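Local coordinates for malate dehydrogenase (PDB 4BGV), which probably catalyses the reversible, NAD-dependent oxidation of malate to oxaloacetate in the tricarboxylic acid cycle, at residues F175-H180 against Y289-N294. Numbering follows the deposited sequence.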
ATOM      1  N   PHE A 175      18.879  18.003  -2.845  1.00 11.23           N
ATOM      2  CA  PHE A 175      20.188  17.369  -2.732  1.00 11.00           C
ATOM      3  C   PHE A 175      20.970  17.939  -1.555  1.00 13.14           C
ATOM      4  O   PHE A 175      21.353  19.108  -1.567  1.00 16.48           O
ATOM      5  CB  PHE A 175      20.970  17.581  -4.037  1.00  9.06           C
ATOM      6  CG  PHE A 175      22.167  16.690  -4.173  1.00 12.07           C
ATOM      7  CD1 PHE A 175      23.373  17.049  -3.617  1.00 10.79           C
ATOM      8  CD2 PHE A 175      22.070  15.485  -4.834  1.00 16.02           C
ATOM      9  CE1 PHE A 175      24.476  16.244  -3.732  1.00 15.65           C
ATOM     10  CE2 PHE A 175      23.175  14.665  -4.953  1.00 15.99           C
ATOM     11  CZ  PHE A 175      24.377  15.046  -4.398  1.00 15.76           C
ATOM     12  N   VAL A 176      21.200  17.111  -0.540  1.00 15.87           N
ATOM     13  CA  VAL A 176      22.028  17.522   0.589  1.00 15.79           C
ATOM     14  C   VAL A 176      23.034  16.449   0.982  1.00 16.97           C
ATOM     15  O   VAL A 176      22.727  15.254   0.976  1.00 16.65           O
ATOM     16  CB  VAL A 176      21.175  17.858   1.821  1.00 16.94           C
ATOM     17  CG1 VAL A 176      20.456  19.197   1.618  1.00 20.50           C
ATOM     18  CG2 VAL A 176      20.185  16.745   2.102  1.00 21.58           C
ATOM     19  N   ILE A 177      24.239  16.876   1.327  1.00 12.87           N
ATOM     20  CA  ILE A 177      25.225  15.958   1.882  1.00  9.75           C
ATOM     21  C   ILE A 177      25.782  16.540   3.187  1.00 12.39           C
ATOM     22  O   ILE A 177      25.370  17.616   3.627  1.00 15.17           O
ATOM     23  CB  ILE A 177      26.377  15.651   0.872  1.00 11.07           C
ATOM     24  CG1 ILE A 177      27.144  16.922   0.490  1.00 10.69           C
ATOM     25  CG2 ILE A 177      25.832  14.964  -0.388  1.00 12.72           C
ATOM     26  CD1 ILE A 177      28.355  16.642  -0.437  1.00 11.15           C
ATOM     27  N   GLY A 178      26.716  15.833   3.811  1.00 10.31           N
ATOM     28  CA  GLY A 178      27.305  16.328   5.047  1.00 13.00           C
ATOM     29  C   GLY A 178      26.447  16.002   6.259  1.00 15.90           C
ATOM     30  O   GLY A 178      25.664  15.051   6.224  1.00 19.47           O
ATOM     31  N   GLY A 179      26.575  16.796   7.321  1.00 18.86           N
ATOM     32  CA  GLY A 179      25.797  16.575   8.537  1.00 20.29           C
ATOM     33  C   GLY A 179      24.543  17.430   8.650  1.00 22.66           C
ATOM     34  O   GLY A 179      23.956  17.798   7.634  1.00 17.50           O
ATOM     35  N   HIS A 180      24.128  17.738   9.882  1.00 23.88           N
ATOM     36  CA  HIS A 180      22.958  18.587  10.131  1.00 18.68           C
ATOM     37  C   HIS A 180      23.402  20.021  10.411  1.00 19.80           C
ATOM     38  O   HIS A 180      24.578  20.278  10.606  1.00 22.17           O
ATOM     39  CB  HIS A 180      22.189  18.100  11.363  1.00 23.29           C
ATOM     40  CG  HIS A 180      21.481  16.792  11.177  1.00 25.15           C
ATOM     41  ND1 HIS A 180      21.001  16.365   9.956  1.00 27.56           N
ATOM     42  CD2 HIS A 180      21.164  15.822  12.065  1.00 28.87           C
ATOM     43  CE1 HIS A 180      20.427  15.185  10.100  1.00 25.52           C
ATOM     44  NE2 HIS A 180      20.516  14.831  11.369  1.00 27.75           N
ATOM     45  N   TYR A 289      29.124   7.463  -4.329  1.00 10.82           N
ATOM     46  CA  TYR A 289      29.268   8.307  -5.510  1.00  9.74           C
ATOM     47  C   TYR A 289      30.209   9.472  -5.207  1.00 14.69           C
ATOM     48  O   TYR A 289      30.093  10.121  -4.170  1.00 12.63           O
ATOM     49  CB  TYR A 289      27.905   8.801  -5.971  1.00  9.62           C
ATOM     50  CG  TYR A 289      27.014   7.650  -6.409  1.00 10.46           C
ATOM     51  CD1 TYR A 289      26.228   6.963  -5.491  1.00 12.09           C
ATOM     52  CD2 TYR A 289      27.017   7.221  -7.728  1.00 12.80           C
ATOM     53  CE1 TYR A 289      25.419   5.885  -5.890  1.00 11.90           C
ATOM     54  CE2 TYR A 289      26.222   6.157  -8.138  1.00 11.28           C
ATOM     55  CZ  TYR A 289      25.424   5.500  -7.212  1.00 10.93           C
ATOM     56  OH  TYR A 289      24.643   4.446  -7.625  1.00 14.81           O
ATOM     57  N   ASP A 290      31.167   9.705  -6.095  1.00 15.38           N
ATOM     58  CA  ASP A 290      32.102  10.812  -5.915  1.00 17.38           C
ATOM     59  C   ASP A 290      31.587  12.043  -6.648  1.00 15.50           C
ATOM     60  O   ASP A 290      31.516  12.055  -7.868  1.00 21.37           O
ATOM     61  CB  ASP A 290      33.493  10.436  -6.429  1.00 20.17           C
ATOM     62  CG  ASP A 290      34.121   9.321  -5.625  1.00 23.32           C
ATOM     63  OD1 ASP A 290      33.931   9.294  -4.382  1.00 20.08           O
ATOM     64  OD2 ASP A 290      34.784   8.466  -6.235  1.00 28.38           O
ATOM     65  N   LEU A 291      31.238  13.076  -5.898  1.00 11.56           N
ATOM     66  CA  LEU A 291      30.706  14.302  -6.483  1.00 16.72           C
ATOM     67  C   LEU A 291      31.796  15.259  -6.942  1.00 17.50           C
ATOM     68  O   LEU A 291      32.900  15.253  -6.411  1.00 12.82           O
ATOM     69  CB  LEU A 291      29.820  15.028  -5.464  1.00 11.67           C
ATOM     70  CG  LEU A 291      28.627  14.246  -4.928  1.00 14.54           C
ATOM     71  CD1 LEU A 291      27.950  15.045  -3.821  1.00 15.09           C
ATOM     72  CD2 LEU A 291      27.648  13.936  -6.049  1.00 13.48           C
ATOM     73  N   LYS A 292      31.457  16.083  -7.929  1.00 12.61           N
ATOM     74  CA  LYS A 292      32.259  17.237  -8.293  1.00 23.33           C
ATOM     75  C   LYS A 292      31.684  18.442  -7.557  1.00 19.64           C
ATOM     76  O   LYS A 292      30.505  18.740  -7.693  1.00 23.45           O
ATOM     77  CB  LYS A 292      32.170  17.490  -9.795  1.00 26.98           C
ATOM     78  CG  LYS A 292      32.386  16.268 -10.672  1.00 35.11           C
ATOM     79  CD  LYS A 292      32.583  16.703 -12.123  1.00 42.25           C
ATOM     80  CE  LYS A 292      31.980  15.719 -13.106  1.00 44.76           C
ATOM     81  NZ  LYS A 292      30.793  16.317 -13.783  1.00 48.37           N
ATOM     82  N   PHE A 293      32.508  19.130  -6.779  1.00 15.44           N
ATOM     83  CA  PHE A 293      32.048  20.294  -6.026  1.00 15.22           C
ATOM     84  C   PHE A 293      32.315  21.578  -6.807  1.00 15.29           C
ATOM     85  O   PHE A 293      33.393  21.745  -7.379  1.00 18.95           O
ATOM     86  CB  PHE A 293      32.798  20.414  -4.681  1.00 16.08           C
ATOM     87  CG  PHE A 293      32.558  19.271  -3.720  1.00 19.43           C
ATOM     88  CD1 PHE A 293      33.248  18.073  -3.848  1.00 23.13           C
ATOM     89  CD2 PHE A 293      31.665  19.407  -2.668  1.00 17.46           C
ATOM     90  CE1 PHE A 293      33.031  17.030  -2.945  1.00 22.07           C
ATOM     91  CE2 PHE A 293      31.452  18.372  -1.761  1.00 14.38           C
ATOM     92  CZ  PHE A 293      32.135  17.187  -1.902  1.00 18.97           C
ATOM     93  N   ASN A 294      31.356  22.498  -6.815  1.00 15.29           N
ATOM     94  CA  ASN A 294      31.675  23.863  -7.231  1.00 16.21           C
ATOM     95  C   ASN A 294      32.337  24.600  -6.057  1.00 15.67           C
ATOM     96  O   ASN A 294      32.437  24.055  -4.960  1.00 15.14           O
ATOM     97  CB  ASN A 294      30.453  24.605  -7.829  1.00 15.82           C
ATOM     98  CG  ASN A 294      29.390  24.975  -6.795  1.00 21.68           C
ATOM     99  OD1 ASN A 294      29.639  24.974  -5.586  1.00 23.56           O
ATOM    100  ND2 ASN A 294      28.189  25.327  -7.281  1.00 17.86           N
TER
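The ring of F175 presents its edge to L291: methyl CD1 of L291 lies near the ring plane, 3.6 Å from CZ of F175, and the second methyl, CD2, is 3.8 Å from that same CZ. At chi1 -165° the F175 ring swings to the side opposite its own backbone N, and its outer carbons CE1 and CZ reach CD1 of the leucine, CZ also CD2. Further rings pack around it, F187 with its plane inclined to it and Y190 edge-to-face. The F293 ring is met obliquely by I177, whose CD1 comes 3.8 Å from CE2 of F293; W301 packs against the same ring at about 40°. I177 and L291 meet tip to tip, CD1 of I177 lying 3.8 Å from CD1 of L291. With CD1 anti to CA about the CB-CG1 bond (chi2 176°), I177 places this one methyl against both leucine and phenylalanine, while its CG2 also reaches L291 CD1 at 4.0 Å. The contact is thus wholly apolar, and L291 CD1 is the methyl that both F175 and I177 touch. Polar backbone groups nearby find partners elsewhere: the hydroxyl of Y267 bonds to both Y289 O and L291 N. H180, the probable proton acceptor, follows the end of this strand but lies well away from the packing. P277 of strand 272-281 touches F175, I177 and L291, and I196 of the second subunit also packs on L291. Within the C-terminal alpha/beta domain, strand 172-178, hydrogen-bonded to its antiparallel neighbour, strand 184-193, is thereby joined to the extended connection between strand 284-288 and the long helix 295-321, which N294 caps.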